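Local coordinates for NUDIX hydrolase (Nitrosomonas europaea, PDB 2B0V), which probably hydrolyses phosphate linkages in nucleoside di- and triphosphates and in thiamine diphosphate, as a magnesium-dependent member of the Nudix family, at residues T10-I15 and R86-G91; K20-E25 and V107-F112. All coordinates share one frame; numbering follows the deposited sequence.

Contact 1: residues T10-I15 and R86-G91; sequences TVAAVI and RFTFSG
The methyl group of Ala12 packs flat on one face of the guanidinium of Arg86. Ala12 CB lies above the centre of the group, 3.4 Å from Arg86 CZ, with the planar nitrogens spread round it. To get there the arginine starts with CG anti to its backbone N (chi1 173°) and then turns at chi3, -106°, which carries NE toward the neighbouring strand. Its rotation is further fixed by polar partners: Asn36 and Gln37 accept bonds from NH2 and NH1, while a water lying in the guanidinium plane accepts one from NE (3.0 Å) and also bonds Thr10 OG1. That hydroxyl packs against the root of the arginine, 3.3 Å from Arg86 CB, and the two side chains cross obliquely. Further along the same face Val14 CG2 meets Thr88 CG2 at 3.8 Å, methyl to methyl, where helix 128-137 closes over both through Tyr136 and Cys132. The backbones beneath are parallel neighbours within the mixed sheet of the Nudix fold, which is flanked by helices on its two faces. Four N-H to O=C bonds alternate between the strands; one of them, from Phe89 N to Ala12 O, is 2.9 Å long. Val11, Ala13, Phe87 and Phe89 occupy the other face, beneath helix 48-60. Here the cross-strand contact is thinner: Val11 CG1 comes only to 4.5 Å from Phe87 CB. The Phe87 ring turns its edge to Thr10 O, with CD2 3.8 Å from that oxygen, and Phe89 reaches across to Cys52 of the helix and Leu69 of strand 62-77.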
ATOM      1  N   THR A  10      -1.142  -8.794   4.302  1.00 14.69           N
ATOM      2  CA  THR A  10      -1.421  -7.789   3.281  1.00 14.01           C
ATOM      3  C   THR A  10      -0.111  -7.051   3.027  1.00 14.46           C
ATOM      4  O   THR A  10       0.859  -7.129   3.816  1.00 14.36           O
ATOM      5  CB  THR A  10      -2.479  -6.736   3.719  1.00 15.91           C
ATOM      6  OG1 THR A  10      -2.019  -6.086   4.911  1.00 15.04           O
ATOM      7  CG2 THR A  10      -3.840  -7.436   4.005  1.00 17.07           C
ATOM      8  N   VAL A  11      -0.120  -6.260   1.966  1.00 13.83           N
ATOM      9  CA  VAL A  11       1.055  -5.449   1.609  1.00 14.34           C
ATOM     10  C   VAL A  11       0.584  -4.037   1.247  1.00 15.17           C
ATOM     11  O   VAL A  11      -0.571  -3.847   0.855  1.00 15.09           O
ATOM     12  CB  VAL A  11       1.806  -6.039   0.406  1.00 15.25           C
ATOM     13  CG1 VAL A  11       2.407  -7.380   0.775  1.00 16.61           C
ATOM     14  CG2 VAL A  11       0.848  -6.145  -0.817  1.00 14.73           C
ATOM     15  N   ALA A  12       1.472  -3.061   1.392  1.00 12.63           N
ATOM     16  CA  ALA A  12       1.145  -1.693   1.045  1.00 12.46           C
ATOM     17  C   ALA A  12       2.411  -0.966   0.657  1.00 12.21           C
ATOM     18  O   ALA A  12       3.487  -1.315   1.128  1.00 14.12           O
ATOM     19  CB  ALA A  12       0.491  -1.007   2.238  1.00 13.35           C
ATOM     20  N   ALA A  13       2.295   0.026  -0.226  1.00 12.35           N
ATOM     21  CA  ALA A  13       3.443   0.766  -0.729  1.00 12.92           C
ATOM     22  C   ALA A  13       3.345   2.223  -0.390  1.00 14.09           C
ATOM     23  O   ALA A  13       2.311   2.860  -0.691  1.00 14.21           O
ATOM     24  CB  ALA A  13       3.520   0.613  -2.281  1.00 13.48           C
ATOM     25  N   VAL A  14       4.426   2.749   0.205  1.00 14.08           N
ATOM     26  CA  VAL A  14       4.617   4.166   0.411  1.00 15.35           C
ATOM     27  C   VAL A  14       5.481   4.665  -0.727  1.00 15.31           C
ATOM     28  O   VAL A  14       6.666   4.309  -0.820  1.00 15.75           O
ATOM     29  CB  VAL A  14       5.250   4.493   1.800  1.00 16.71           C
ATOM     30  CG1 VAL A  14       5.534   5.999   1.925  1.00 16.00           C
ATOM     31  CG2 VAL A  14       4.308   4.040   2.937  1.00 17.99           C
ATOM     32  N   ILE A  15       4.866   5.447  -1.618  1.00 15.29           N
ATOM     33  CA  ILE A  15       5.556   5.944  -2.818  1.00 16.68           C
ATOM     34  C   ILE A  15       5.558   7.466  -2.743  1.00 17.06           C
ATOM     35  O   ILE A  15       4.523   8.088  -2.927  1.00 15.28           O
ATOM     36  CB  ILE A  15       4.822   5.479  -4.100  1.00 16.10           C
ATOM     37  CG1 ILE A  15       4.828   3.940  -4.186  1.00 17.61           C
ATOM     38  CG2 ILE A  15       5.527   6.073  -5.356  1.00 18.09           C
ATOM     39  CD1 ILE A  15       3.656   3.377  -5.012  1.00 18.22           C
ATOM     40  N   ARG A  86       0.242  -6.225   7.946  1.00 13.96           N
ATOM     41  CA  ARG A  86       0.491  -5.417   6.770  1.00 14.13           C
ATOM     42  C   ARG A  86       1.967  -5.139   6.641  1.00 13.66           C
ATOM     43  O   ARG A  86       2.539  -4.415   7.467  1.00 14.94           O
ATOM     44  CB  ARG A  86      -0.230  -4.064   6.864  1.00 14.98           C
ATOM     45  CG  ARG A  86       0.142  -3.090   5.711  1.00 15.55           C
ATOM     46  CD  ARG A  86      -0.450  -1.655   5.982  1.00 19.83           C
ATOM     47  NE  ARG A  86      -1.605  -1.403   5.113  1.00 19.74           N
ATOM     48  CZ  ARG A  86      -1.935  -0.245   4.544  1.00 23.89           C
ATOM     49  NH1 ARG A  86      -1.224   0.852   4.713  1.00 18.45           N
ATOM     50  NH2 ARG A  86      -2.993  -0.207   3.743  1.00 25.13           N
ATOM     51  N   PHE A  87       2.593  -5.716   5.611  1.00 12.04           N
ATOM     52  CA  PHE A  87       4.013  -5.408   5.317  1.00 12.66           C
ATOM     53  C   PHE A  87       4.051  -4.210   4.417  1.00 13.82           C
ATOM     54  O   PHE A  87       3.509  -4.287   3.326  1.00 14.17           O
ATOM     55  CB  PHE A  87       4.635  -6.561   4.555  1.00 13.24           C
ATOM     56  CG  PHE A  87       4.876  -7.790   5.417  1.00 12.15           C
ATOM     57  CD1 PHE A  87       6.177  -8.102   5.860  1.00 12.09           C
ATOM     58  CD2 PHE A  87       3.793  -8.622   5.783  1.00 12.40           C
ATOM     59  CE1 PHE A  87       6.400  -9.241   6.678  1.00 13.93           C
ATOM     60  CE2 PHE A  87       3.999  -9.772   6.605  1.00 13.67           C
ATOM     61  CZ  PHE A  87       5.298 -10.076   7.052  1.00 13.41           C
ATOM     62  N   THR A  88       4.740  -3.143   4.859  1.00 13.10           N
ATOM     63  CA  THR A  88       4.700  -1.867   4.110  1.00 13.07           C
ATOM     64  C   THR A  88       6.102  -1.625   3.587  1.00 13.88           C
ATOM     65  O   THR A  88       7.080  -1.765   4.328  1.00 14.72           O
ATOM     66  CB  THR A  88       4.290  -0.734   5.050  1.00 14.90           C
ATOM     67  OG1 THR A  88       3.044  -1.086   5.669  1.00 14.32           O
ATOM     68  CG2 THR A  88       4.117   0.523   4.260  1.00 13.20           C
ATOM     69  N   PHE A  89       6.180  -1.267   2.307  1.00 13.25           N
ATOM     70  CA  PHE A  89       7.471  -1.016   1.652  1.00 12.69           C
ATOM     71  C   PHE A  89       7.499   0.372   1.071  1.00 14.27           C
ATOM     72  O   PHE A  89       6.445   0.888   0.653  1.00 16.09           O
ATOM     73  CB  PHE A  89       7.672  -2.012   0.498  1.00 13.36           C
ATOM     74  CG  PHE A  89       7.690  -3.422   0.971  1.00 14.53           C
ATOM     75  CD1 PHE A  89       8.892  -4.021   1.312  1.00 16.53           C
ATOM     76  CD2 PHE A  89       6.489  -4.151   1.065  1.00 14.54           C
ATOM     77  CE1 PHE A  89       8.902  -5.348   1.767  1.00 15.98           C
ATOM     78  CE2 PHE A  89       6.490  -5.448   1.498  1.00 17.29           C
ATOM     79  CZ  PHE A  89       7.689  -6.051   1.852  1.00 16.41           C
ATOM     80  N   SER A  90       8.695   0.957   0.951  1.00 14.28           N
ATOM     81  CA  SER A  90       8.854   2.183   0.164  1.00 15.96           C
ATOM     82  C   SER A  90       9.680   1.857  -1.084  1.00 16.04           C
ATOM     83  O   SER A  90      10.537   0.941  -1.081  1.00 15.05           O
ATOM     84  CB  SER A  90       9.544   3.272   1.011  1.00 17.00           C
ATOM     85  OG  SER A  90       9.760   4.433   0.244  1.00 21.51           O
ATOM     86  N   GLY A  91       9.422   2.601  -2.149  1.00 15.82           N
ATOM     87  CA  GLY A  91      10.196   2.431  -3.359  1.00 16.54           C
ATOM     88  C   GLY A  91       9.829   3.472  -4.387  1.00 18.03           C
ATOM     89  O   GLY A  91       9.082   4.426  -4.095  1.00 18.14           O
TER
HETATM   90  O   HOH W   1      -3.598  -3.558   4.553  1.00 26.08           O

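Contact 2: residues K20-E25 and V107-F112; sequences KYLLVE and VRAAWF
Glu25 O is gripped by two successive amides: Val107 N at 2.7 Å and, more weakly, Arg108 N at 3.4 Å. With both residues facing Glu25, this is a classic beta bulge in the antiparallel pairing of strands 20-26 and 106-113 of the Nudix sheet. Beyond it the ladder runs regularly, and Leu23 and Ala110 exchange a reciprocal pair of backbone bonds. Beside the bulge two opposite charges meet on one face of the sheet. In the one of two conformers of Arg108 considered here, NH1 forms a salt bridge with Glu25 OE1, 2.8 Å long; because the arginine is modelled in two conformers, the pairing is to be held as doubtful. The other carboxylate oxygen, OE2, faces the edge of the Phe112 ring. On the opposite face Leu22 lies over the indole of Trp111: its CB stands 3.8 Å from the centroid of the six-membered ring, only 7° off the normal, a CH-pi contact. Anti to the backbone N (chi1 -172°), Leu22 CG lies beside the carbonyl carbon, and from there CD1 extends over the same face toward NE1. An alanine in place of Trp111 would probably open a gap over Leu22 and leave its CB and CD1 without the aromatic face they rest on. Across the sheet Ile117 of helix 114-119 touches Tyr21, Leu23 and Phe112, and Leu23 CB packs obliquely on the Phe112 ring, 3.8 Å from CD2.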
ATOM      1  N   LYS A  20       5.154  14.440  -2.201  1.00 23.03           N
ATOM      2  CA  LYS A  20       3.804  13.926  -2.467  1.00 21.36           C
ATOM      3  C   LYS A  20       3.780  12.406  -2.506  1.00 19.77           C
ATOM      4  O   LYS A  20       4.798  11.766  -2.840  1.00 19.58           O
ATOM      5  CB  LYS A  20       3.284  14.463  -3.786  1.00 21.54           C
ATOM      6  CG  LYS A  20       3.244  15.985  -3.832  1.00 22.78           C
ATOM      7  CD  LYS A  20       2.428  16.431  -4.983  1.00 24.52           C
ATOM      8  CE  LYS A  20       2.417  17.957  -5.124  1.00 25.20           C
ATOM      9  NZ  LYS A  20       3.819  18.411  -5.360  1.00 25.83           N
ATOM     10  N   TYR A  21       2.633  11.829  -2.160  1.00 17.15           N
ATOM     11  CA  TYR A  21       2.504  10.371  -2.076  1.00 16.23           C
ATOM     12  C   TYR A  21       1.472   9.865  -3.067  1.00 16.22           C
ATOM     13  O   TYR A  21       0.393  10.432  -3.169  1.00 15.14           O
ATOM     14  CB  TYR A  21       2.078   9.947  -0.673  1.00 16.04           C
ATOM     15  CG  TYR A  21       3.086  10.299   0.390  1.00 16.51           C
ATOM     16  CD1 TYR A  21       4.045   9.373   0.780  1.00 16.85           C
ATOM     17  CD2 TYR A  21       3.077  11.555   1.001  1.00 17.46           C
ATOM     18  CE1 TYR A  21       4.991   9.685   1.768  1.00 18.11           C
ATOM     19  CE2 TYR A  21       4.012  11.885   1.994  1.00 19.85           C
ATOM     20  CZ  TYR A  21       4.964  10.951   2.367  1.00 20.15           C
ATOM     21  OH  TYR A  21       5.883  11.281   3.342  1.00 21.58           O
ATOM     22  N   LEU A  22       1.801   8.772  -3.778  1.00 15.29           N
ATOM     23  CA  LEU A  22       0.846   8.134  -4.669  1.00 14.42           C
ATOM     24  C   LEU A  22      -0.126   7.264  -3.859  1.00 14.63           C
ATOM     25  O   LEU A  22       0.279   6.226  -3.283  1.00 13.11           O
ATOM     26  CB  LEU A  22       1.572   7.235  -5.702  1.00 15.50           C
ATOM     27  CG  LEU A  22       0.708   6.641  -6.816  1.00 14.33           C
ATOM     28  CD1 LEU A  22      -0.036   7.702  -7.648  1.00 14.03           C
ATOM     29  CD2 LEU A  22       1.620   5.732  -7.696  1.00 17.43           C
ATOM     30  N   LEU A  23      -1.406   7.668  -3.860  1.00 13.96           N
ATOM     31  CA  LEU A  23      -2.450   7.002  -3.102  1.00 12.92           C
ATOM     32  C   LEU A  23      -3.582   6.678  -4.013  1.00 13.58           C
ATOM     33  O   LEU A  23      -3.678   7.224  -5.131  1.00 16.31           O
ATOM     34  CB  LEU A  23      -2.966   7.905  -1.971  1.00 14.03           C
ATOM     35  CG  LEU A  23      -1.949   8.334  -0.894  1.00 12.73           C
ATOM     36  CD1 LEU A  23      -2.579   9.348   0.126  1.00 13.50           C
ATOM     37  CD2 LEU A  23      -1.286   7.111  -0.167  1.00 15.28           C
ATOM     38  N   VAL A  24      -4.487   5.851  -3.528  1.00 15.09           N
ATOM     39  CA  VAL A  24      -5.676   5.554  -4.312  1.00 15.68           C
ATOM     40  C   VAL A  24      -6.919   6.002  -3.570  1.00 15.89           C
ATOM     41  O   VAL A  24      -6.968   5.916  -2.345  1.00 15.28           O
ATOM     42  CB  VAL A  24      -5.794   4.049  -4.692  1.00 16.34           C
ATOM     43  CG1 VAL A  24      -4.653   3.627  -5.628  1.00 18.67           C
ATOM     44  CG2 VAL A  24      -5.859   3.174  -3.450  1.00 15.99           C
ATOM     45  N   GLU A  25      -7.909   6.508  -4.318  1.00 16.91           N
ATOM     46  CA  GLU A  25      -9.270   6.620  -3.805  1.00 16.53           C
ATOM     47  C   GLU A  25     -10.008   5.382  -4.288  1.00 15.80           C
ATOM     48  O   GLU A  25      -9.979   5.044  -5.472  1.00 16.74           O
ATOM     49  CB  GLU A  25      -9.936   7.909  -4.300  1.00 17.10           C
ATOM     50  CG  GLU A  25      -9.184   9.114  -3.753  1.00 19.97           C
ATOM     51  CD  GLU A  25      -9.744  10.457  -4.194  1.00 26.79           C
ATOM     52  OE1 GLU A  25     -10.357  10.538  -5.289  1.00 31.01           O
ATOM     53  OE2 GLU A  25      -9.581  11.414  -3.409  1.00 31.37           O
ATOM     54  N   VAL A 107     -11.226   4.230  -7.771  1.00 14.98           N
ATOM     55  CA  VAL A 107     -11.791   5.428  -8.426  1.00 16.44           C
ATOM     56  C   VAL A 107     -10.712   6.175  -9.212  1.00 17.45           C
ATOM     57  O   VAL A 107     -10.875   6.467 -10.422  1.00 17.70           O
ATOM     58  CB  VAL A 107     -12.458   6.355  -7.395  1.00 15.74           C
ATOM     59  CG1 VAL A 107     -12.959   7.632  -8.116  1.00 16.04           C
ATOM     60  CG2 VAL A 107     -13.611   5.621  -6.642  1.00 18.60           C
ATOM     61  N   ARG A 108      -9.595   6.436  -8.551  1.00 17.75           N
ATOM     62  CA  ARG A 108      -8.444   7.039  -9.217  0.50 18.29           C
ATOM     63  C   ARG A 108      -7.204   6.919  -8.338  1.00 17.60           C
ATOM     64  O   ARG A 108      -7.286   6.695  -7.121  1.00 18.03           O
ATOM     65  CB  ARG A 108      -8.711   8.493  -9.640  0.50 19.40           C
ATOM     66  CG  ARG A 108      -9.027   9.438  -8.526  0.50 20.16           C
ATOM     67  CD  ARG A 108      -9.469  10.824  -9.058  0.50 22.24           C
ATOM     68  NE  ARG A 108     -10.831  10.805  -9.587  0.50 24.80           N
ATOM     69  CZ  ARG A 108     -11.943  10.944  -8.868  0.50 24.42           C
ATOM     70  NH1 ARG A 108     -11.901  11.126  -7.548  0.50 26.08           N
ATOM     71  NH2 ARG A 108     -13.125  10.894  -9.484  0.50 24.46           N
ATOM     72  N   ALA A 109      -6.043   6.974  -8.980  1.00 16.88           N
ATOM     73  CA  ALA A 109      -4.782   6.998  -8.233  1.00 16.41           C
ATOM     74  C   ALA A 109      -4.207   8.372  -8.497  1.00 16.70           C
ATOM     75  O   ALA A 109      -4.203   8.810  -9.664  1.00 17.56           O
ATOM     76  CB  ALA A 109      -3.834   5.894  -8.742  1.00 16.54           C
ATOM     77  N   ALA A 110      -3.746   9.063  -7.459  1.00 15.66           N
ATOM     78  CA  ALA A 110      -3.238  10.411  -7.630  1.00 16.01           C
ATOM     79  C   ALA A 110      -2.181  10.737  -6.593  1.00 15.34           C
ATOM     80  O   ALA A 110      -1.987   9.953  -5.641  1.00 14.43           O
ATOM     81  CB  ALA A 110      -4.414  11.432  -7.536  1.00 15.78           C
ATOM     82  N   TRP A 111      -1.524  11.888  -6.763  1.00 14.27           N
ATOM     83  CA  TRP A 111      -0.449  12.290  -5.835  1.00 14.60           C
ATOM     84  C   TRP A 111      -0.959  13.301  -4.835  1.00 14.67           C
ATOM     85  O   TRP A 111      -1.537  14.327  -5.256  1.00 15.00           O
ATOM     86  CB  TRP A 111       0.711  12.903  -6.608  1.00 15.46           C
ATOM     87  CG  TRP A 111       1.388  11.879  -7.518  1.00 17.94           C
ATOM     88  CD1 TRP A 111       1.047  11.561  -8.813  1.00 18.49           C
ATOM     89  CD2 TRP A 111       2.516  11.070  -7.189  1.00 17.24           C
ATOM     90  NE1 TRP A 111       1.898  10.594  -9.304  1.00 19.08           N
ATOM     91  CE2 TRP A 111       2.817  10.282  -8.331  1.00 16.54           C
ATOM     92  CE3 TRP A 111       3.305  10.930  -6.035  1.00 17.26           C
ATOM     93  CZ2 TRP A 111       3.868   9.321  -8.323  1.00 15.56           C
ATOM     94  CZ3 TRP A 111       4.353  10.010  -6.050  1.00 17.27           C
ATOM     95  CH2 TRP A 111       4.627   9.245  -7.197  1.00 16.08           C
ATOM     96  N   PHE A 112      -0.748  13.028  -3.537  1.00 14.48           N
ATOM     97  CA  PHE A 112      -1.268  13.930  -2.495  1.00 15.22           C
ATOM     98  C   PHE A 112      -0.146  14.437  -1.586  1.00 15.85           C
ATOM     99  O   PHE A 112       0.710  13.664  -1.162  1.00 16.17           O
ATOM    100  CB  PHE A 112      -2.278  13.184  -1.606  1.00 16.44           C
ATOM    101  CG  PHE A 112      -3.492  12.706  -2.310  1.00 15.96           C
ATOM    102  CD1 PHE A 112      -4.700  13.428  -2.197  1.00 15.76           C
ATOM    103  CD2 PHE A 112      -3.473  11.502  -3.062  1.00 15.52           C
ATOM    104  CE1 PHE A 112      -5.853  12.931  -2.821  1.00 15.86           C
ATOM    105  CE2 PHE A 112      -4.619  11.026  -3.674  1.00 17.14           C
ATOM    106  CZ  PHE A 112      -5.806  11.748  -3.572  1.00 17.67           C
TER

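Overall arrangement
Contact 1 and contact 2 belong to one sheet, their centres about 14 Å apart, and are joined by the neighbouring strands 8-17 and 20-26. Ile15 O lies 2.9 Å from Leu22 N, a probable hydrogen bond, and Val14 CG1 packs 3.7 Å from Tyr21 CE1. Trp111 extends the link to the outer strand, its CZ3 3.7 Å from Ile15 O. Along the chain the segments alternate; contact 1 is buried, contact 2 partly. Side chains of both touch helix 48-60, which holds much of the Nudix box, probably including the family's metal-binding glutamates, so both probably help build the sheet beneath the catalytic helix. A bound sodium ion lies about 12 Å from the Phe89 side chain.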